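Local structure of putative O-GlcNAcase nagJ (Clostridium perfringens, 6PV5) at residues K187-Y196 and M400-Y410. The protein is a family 84 glycoside hydrolase, represented here by its N-terminal, catalytic and post-catalytic helical regions, and probably cleaves terminal N-acetylhexosamine residues from glycans. Numbering follows the deposited sequence.
Sequences KMRAVVEGFY and MLWWNYPVNDY. With EDO (1,2-ethanediol), chain B.
D409 and Y196 carry this contact, beyond the ends of strands 188-192 and 399-403. The D409 carboxylate lies over one face of the Y196 ring, the two planes 17° apart. D409 OD2 accepts the backbone N-H of Y196 through its anti lone pair, with Y196 N to D409 OD2 at 2.8 Å and an N-H...O angle of 159°. D409 CB adds a CH-pi contact over the same ring, 3.9 Å from the centroid. A chi1 of 52° puts CG of Y196 between the backbone N and the carbonyl carbon, which turns the ring to face the D409 carboxylate. The other oxygen, D409 OD1, holds a 1,2-ethanediol, probably from the crystallisation liquor, with EDO O1 at 2.6 Å.

Deeper down, V192 sets CG1 on one face of the six-membered ring of W402, 3.8 Å from its centroid. V192 CG2 touches W402 CH2. W402 NE1 donates to N404 OD1 at 2.9 Å; the oxygen lies in the indole plane, but the donor stands above the amide carbonyl plane. N404 ND2 in turn bonds to V377 O. At the far end the side chains of M400 and M188 cross at about a right angle. M400 CE meets M188 CB at 3.8 Å and also touches K187 CE; K187 NZ is salt-bridged to E369.

The two strands are first and seventh in the eight-stranded parallel barrel of the catalytic domain, with strand 431-436 between them. The side chain of Y196 lies about 8 Å from that of D305, the predicted proton donor. The contact thus passes from apolar contacts between the strands to a polar contact near the predicted active site. There the amide bond and the stack together fix the D409 carboxylate over the Y196 ring and direct OD1 to the diol.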
loop_
_atom_site.group_PDB
_atom_site.type_symbol
_atom_site.label_atom_id
_atom_site.label_comp_id
_atom_site.label_asym_id
_atom_site.label_seq_id
_atom_site.Cartn_x
_atom_site.Cartn_y
_atom_site.Cartn_z
ATOM N N LYS A 187 2.566 -9.590 -10.016
ATOM C CA LYS A 187 3.946 -9.500 -10.461
ATOM C C LYS A 187 4.439 -8.072 -10.274
ATOM O O LYS A 187 5.647 -7.832 -10.231
ATOM C CB LYS A 187 4.100 -9.900 -11.932
ATOM C CG LYS A 187 3.459 -8.938 -12.921
ATOM C CD LYS A 187 3.665 -9.310 -14.383
ATOM C CE LYS A 187 3.084 -8.248 -15.294
ATOM N NZ LYS A 187 3.500 -8.416 -16.709
ATOM N N MET A 188 3.487 -7.130 -10.246
ATOM C CA MET A 188 3.809 -5.757 -9.907
ATOM C C MET A 188 2.976 -5.323 -8.700
ATOM O O MET A 188 1.742 -5.386 -8.728
ATOM C CB MET A 188 3.590 -4.797 -11.072
ATOM C CG MET A 188 4.368 -3.522 -10.863
ATOM S SD MET A 188 3.816 -2.121 -11.833
ATOM C CE MET A 188 5.324 -1.155 -11.802
ATOM N N ARG A 189 3.697 -4.927 -7.643
ATOM C CA ARG A 189 3.146 -4.481 -6.369
ATOM C C ARG A 189 3.762 -3.121 -6.057
ATOM O O ARG A 189 4.906 -3.059 -5.638
ATOM C CB ARG A 189 3.474 -5.494 -5.271
ATOM C CG ARG A 189 2.980 -6.901 -5.570
ATOM C CD ARG A 189 3.594 -7.998 -4.713
ATOM N NE ARG A 189 5.048 -7.858 -4.625
ATOM C CZ ARG A 189 5.917 -8.264 -5.553
ATOM N NH1 ARG A 189 5.490 -8.835 -6.673
ATOM N NH2 ARG A 189 7.215 -8.091 -5.353
ATOM N N ALA A 190 3.022 -2.039 -6.341
ATOM C CA ALA A 190 3.626 -0.723 -6.436
ATOM C C ALA A 190 2.899 0.265 -5.523
ATOM O O ALA A 190 1.774 0.034 -5.069
ATOM C CB ALA A 190 3.535 -0.236 -7.862
ATOM N N VAL A 191 3.563 1.400 -5.312
ATOM C CA VAL A 191 2.939 2.606 -4.806
ATOM C C VAL A 191 3.175 3.665 -5.868
ATOM O O VAL A 191 4.275 3.737 -6.401
ATOM C CB VAL A 191 3.546 2.992 -3.440
ATOM C CG1 VAL A 191 3.025 4.317 -2.899
ATOM C CG2 VAL A 191 3.363 1.883 -2.420
ATOM N N VAL A 192 2.134 4.447 -6.196
ATOM C CA VAL A 192 2.289 5.589 -7.087
ATOM C C VAL A 192 2.175 6.855 -6.242
ATOM O O VAL A 192 1.275 6.966 -5.422
ATOM C CB VAL A 192 1.278 5.598 -8.257
ATOM C CG1 VAL A 192 -0.185 5.515 -7.783
ATOM C CG2 VAL A 192 1.505 6.800 -9.188
ATOM N N GLU A 193 3.094 7.801 -6.438
ATOM C CA GLU A 193 2.889 9.145 -5.925
ATOM C C GLU A 193 1.896 9.887 -6.818
ATOM O O GLU A 193 2.274 10.739 -7.614
ATOM C CB GLU A 193 4.227 9.875 -5.768
ATOM C CG GLU A 193 4.111 11.132 -4.913
ATOM C CD GLU A 193 5.389 11.819 -4.438
ATOM O OE1 GLU A 193 5.350 13.039 -4.274
ATOM O OE2 GLU A 193 6.401 11.130 -4.203
ATOM N N GLY A 194 0.604 9.593 -6.657
ATOM C CA GLY A 194 -0.374 10.142 -7.576
ATOM C C GLY A 194 -1.426 11.039 -6.923
ATOM O O GLY A 194 -2.450 11.297 -7.535
ATOM N N PHE A 195 -1.178 11.557 -5.712
ATOM C CA PHE A 195 -2.122 12.487 -5.095
ATOM C C PHE A 195 -1.845 13.913 -5.569
ATOM O O PHE A 195 -0.698 14.239 -5.895
ATOM C CB PHE A 195 -1.966 12.479 -3.569
ATOM C CG PHE A 195 -0.531 12.450 -3.122
ATOM C CD1 PHE A 195 0.214 13.621 -3.067
ATOM C CD2 PHE A 195 0.088 11.247 -2.827
ATOM C CE1 PHE A 195 1.542 13.596 -2.683
ATOM C CE2 PHE A 195 1.423 11.225 -2.461
ATOM C CZ PHE A 195 2.147 12.397 -2.410
ATOM N N TYR A 196 -2.897 14.750 -5.597
ATOM C CA TYR A 196 -2.727 16.198 -5.597
ATOM C C TYR A 196 -2.420 16.698 -4.181
ATOM O O TYR A 196 -2.676 16.012 -3.183
ATOM C CB TYR A 196 -3.789 16.964 -6.409
ATOM C CG TYR A 196 -5.264 16.719 -6.172
ATOM C CD1 TYR A 196 -5.947 17.355 -5.138
ATOM C CD2 TYR A 196 -6.025 15.955 -7.053
ATOM C CE1 TYR A 196 -7.315 17.176 -4.941
ATOM C CE2 TYR A 196 -7.392 15.760 -6.863
ATOM C CZ TYR A 196 -8.048 16.368 -5.799
ATOM O OH TYR A 196 -9.394 16.174 -5.587
ATOM N N MET A 400 -3.763 -3.765 -14.795
ATOM C CA MET A 400 -3.149 -3.360 -13.531
ATOM C C MET A 400 -4.110 -2.450 -12.750
ATOM O O MET A 400 -4.672 -1.516 -13.303
ATOM C CB MET A 400 -1.828 -2.629 -13.807
ATOM C CG MET A 400 -0.812 -3.550 -14.458
ATOM S SD MET A 400 0.927 -3.202 -14.092
ATOM C CE MET A 400 1.638 -4.830 -14.343
ATOM N N LEU A 401 -4.325 -2.735 -11.465
ATOM C CA LEU A 401 -5.302 -1.958 -10.717
ATOM C C LEU A 401 -4.620 -0.780 -10.006
ATOM O O LEU A 401 -3.762 -0.981 -9.155
ATOM C CB LEU A 401 -6.032 -2.879 -9.736
ATOM C CG LEU A 401 -7.020 -2.177 -8.789
ATOM C CD1 LEU A 401 -8.164 -1.471 -9.539
ATOM C CD2 LEU A 401 -7.573 -3.160 -7.761
ATOM N N TRP A 402 -4.977 0.442 -10.405
ATOM C CA TRP A 402 -4.581 1.641 -9.704
ATOM C C TRP A 402 -5.611 1.872 -8.593
ATOM O O TRP A 402 -6.769 2.195 -8.851
ATOM C CB TRP A 402 -4.531 2.790 -10.706
ATOM C CG TRP A 402 -4.295 4.146 -10.115
ATOM C CD1 TRP A 402 -5.007 4.748 -9.116
ATOM C CD2 TRP A 402 -3.308 5.106 -10.536
ATOM N NE1 TRP A 402 -4.525 6.006 -8.876
ATOM C CE2 TRP A 402 -3.486 6.259 -9.732
ATOM C CE3 TRP A 402 -2.294 5.100 -11.504
ATOM C CZ2 TRP A 402 -2.688 7.397 -9.866
ATOM C CZ3 TRP A 402 -1.523 6.237 -11.650
ATOM C CH2 TRP A 402 -1.722 7.365 -10.846
ATOM N N TRP A 403 -5.203 1.603 -7.357
ATOM C CA TRP A 403 -6.169 1.577 -6.270
ATOM C C TRP A 403 -6.128 2.884 -5.483
ATOM O O TRP A 403 -5.125 3.182 -4.828
ATOM C CB TRP A 403 -5.935 0.360 -5.382
ATOM C CG TRP A 403 -7.015 0.234 -4.362
ATOM C CD1 TRP A 403 -6.862 0.219 -3.006
ATOM C CD2 TRP A 403 -8.428 0.175 -4.618
ATOM N NE1 TRP A 403 -8.084 0.114 -2.405
ATOM C CE2 TRP A 403 -9.064 0.113 -3.364
ATOM C CE3 TRP A 403 -9.210 0.188 -5.782
ATOM C CZ2 TRP A 403 -10.451 0.059 -3.234
ATOM C CZ3 TRP A 403 -10.581 0.114 -5.655
ATOM C CH2 TRP A 403 -11.186 0.070 -4.397
ATOM N N ASN A 404 -7.229 3.631 -5.553
ATOM C CA ASN A 404 -7.305 4.974 -4.988
ATOM C C ASN A 404 -7.671 4.928 -3.497
ATOM O O ASN A 404 -8.711 5.433 -3.067
ATOM C CB ASN A 404 -8.271 5.857 -5.783
ATOM C CG ASN A 404 -7.588 6.515 -6.963
ATOM O OD1 ASN A 404 -6.445 6.952 -6.847
ATOM N ND2 ASN A 404 -8.254 6.558 -8.104
ATOM N N TYR A 405 -6.780 4.346 -2.705
ATOM C CA TYR A 405 -6.859 4.349 -1.251
ATOM C C TYR A 405 -5.483 3.910 -0.759
ATOM O O TYR A 405 -4.910 2.976 -1.336
ATOM C CB TYR A 405 -7.940 3.349 -0.826
ATOM C CG TYR A 405 -8.209 3.291 0.650
ATOM C CD1 TYR A 405 -9.247 4.030 1.207
ATOM C CD2 TYR A 405 -7.407 2.546 1.493
ATOM C CE1 TYR A 405 -9.507 3.993 2.569
ATOM C CE2 TYR A 405 -7.661 2.492 2.853
ATOM C CZ TYR A 405 -8.712 3.219 3.396
ATOM O OH TYR A 405 -8.952 3.191 4.743
ATOM N N PRO A 406 -4.877 4.525 0.291
ATOM C CA PRO A 406 -5.520 5.538 1.143
ATOM C C PRO A 406 -5.647 6.991 0.694
ATOM O O PRO A 406 -6.109 7.833 1.474
ATOM C CB PRO A 406 -4.638 5.499 2.408
ATOM C CG PRO A 406 -3.254 5.170 1.887
ATOM C CD PRO A 406 -3.540 4.164 0.775
ATOM N N VAL A 407 -5.316 7.285 -0.574
ATOM C CA VAL A 407 -5.329 8.662 -1.039
ATOM C C VAL A 407 -6.565 9.393 -0.514
ATOM O O VAL A 407 -7.696 8.952 -0.733
ATOM C CB VAL A 407 -5.241 8.775 -2.573
ATOM C CG1 VAL A 407 -6.385 8.049 -3.272
ATOM C CG2 VAL A 407 -5.205 10.230 -3.024
ATOM N N ASN A 408 -6.352 10.596 0.048
ATOM C CA ASN A 408 -7.477 11.349 0.581
ATOM C C ASN A 408 -7.507 12.766 -0.008
ATOM O O ASN A 408 -8.117 13.667 0.576
ATOM C CB ASN A 408 -7.463 11.360 2.116
ATOM C CG ASN A 408 -6.337 12.222 2.659
ATOM O OD1 ASN A 408 -5.352 12.438 1.964
ATOM N ND2 ASN A 408 -6.438 12.665 3.907
ATOM N N ASP A 409 -6.906 12.963 -1.193
ATOM C CA ASP A 409 -6.781 14.317 -1.728
ATOM C C ASP A 409 -8.149 14.955 -1.988
ATOM O O ASP A 409 -8.283 16.168 -2.000
ATOM C CB ASP A 409 -5.836 14.382 -2.931
ATOM C CG ASP A 409 -6.174 13.472 -4.116
ATOM O OD1 ASP A 409 -7.284 12.815 -4.128
ATOM O OD2 ASP A 409 -5.321 13.431 -5.048
ATOM N N TYR A 410 -9.180 14.140 -2.179
ATOM C CA TYR A 410 -10.514 14.652 -2.447
ATOM C C TYR A 410 -11.285 14.871 -1.136
ATOM O O TYR A 410 -12.397 15.373 -1.177
ATOM C CB TYR A 410 -11.247 13.664 -3.365
ATOM C CG TYR A 410 -11.379 12.289 -2.757
ATOM C CD1 TYR A 410 -10.361 11.351 -2.873
ATOM C CD2 TYR A 410 -12.502 11.942 -2.020
ATOM C CE1 TYR A 410 -10.454 10.109 -2.262
ATOM C CE2 TYR A 410 -12.623 10.697 -1.417
ATOM C CZ TYR A 410 -11.593 9.778 -1.537
ATOM O OH TYR A 410 -11.708 8.537 -0.963
HETATM C C1 EDO B . -9.371 11.171 -6.902
HETATM O O1 EDO B . -8.862 12.285 -6.187
HETATM C C2 EDO B . -8.324 10.168 -7.106
HETATM O O2 EDO B . -7.371 10.310 -6.073
#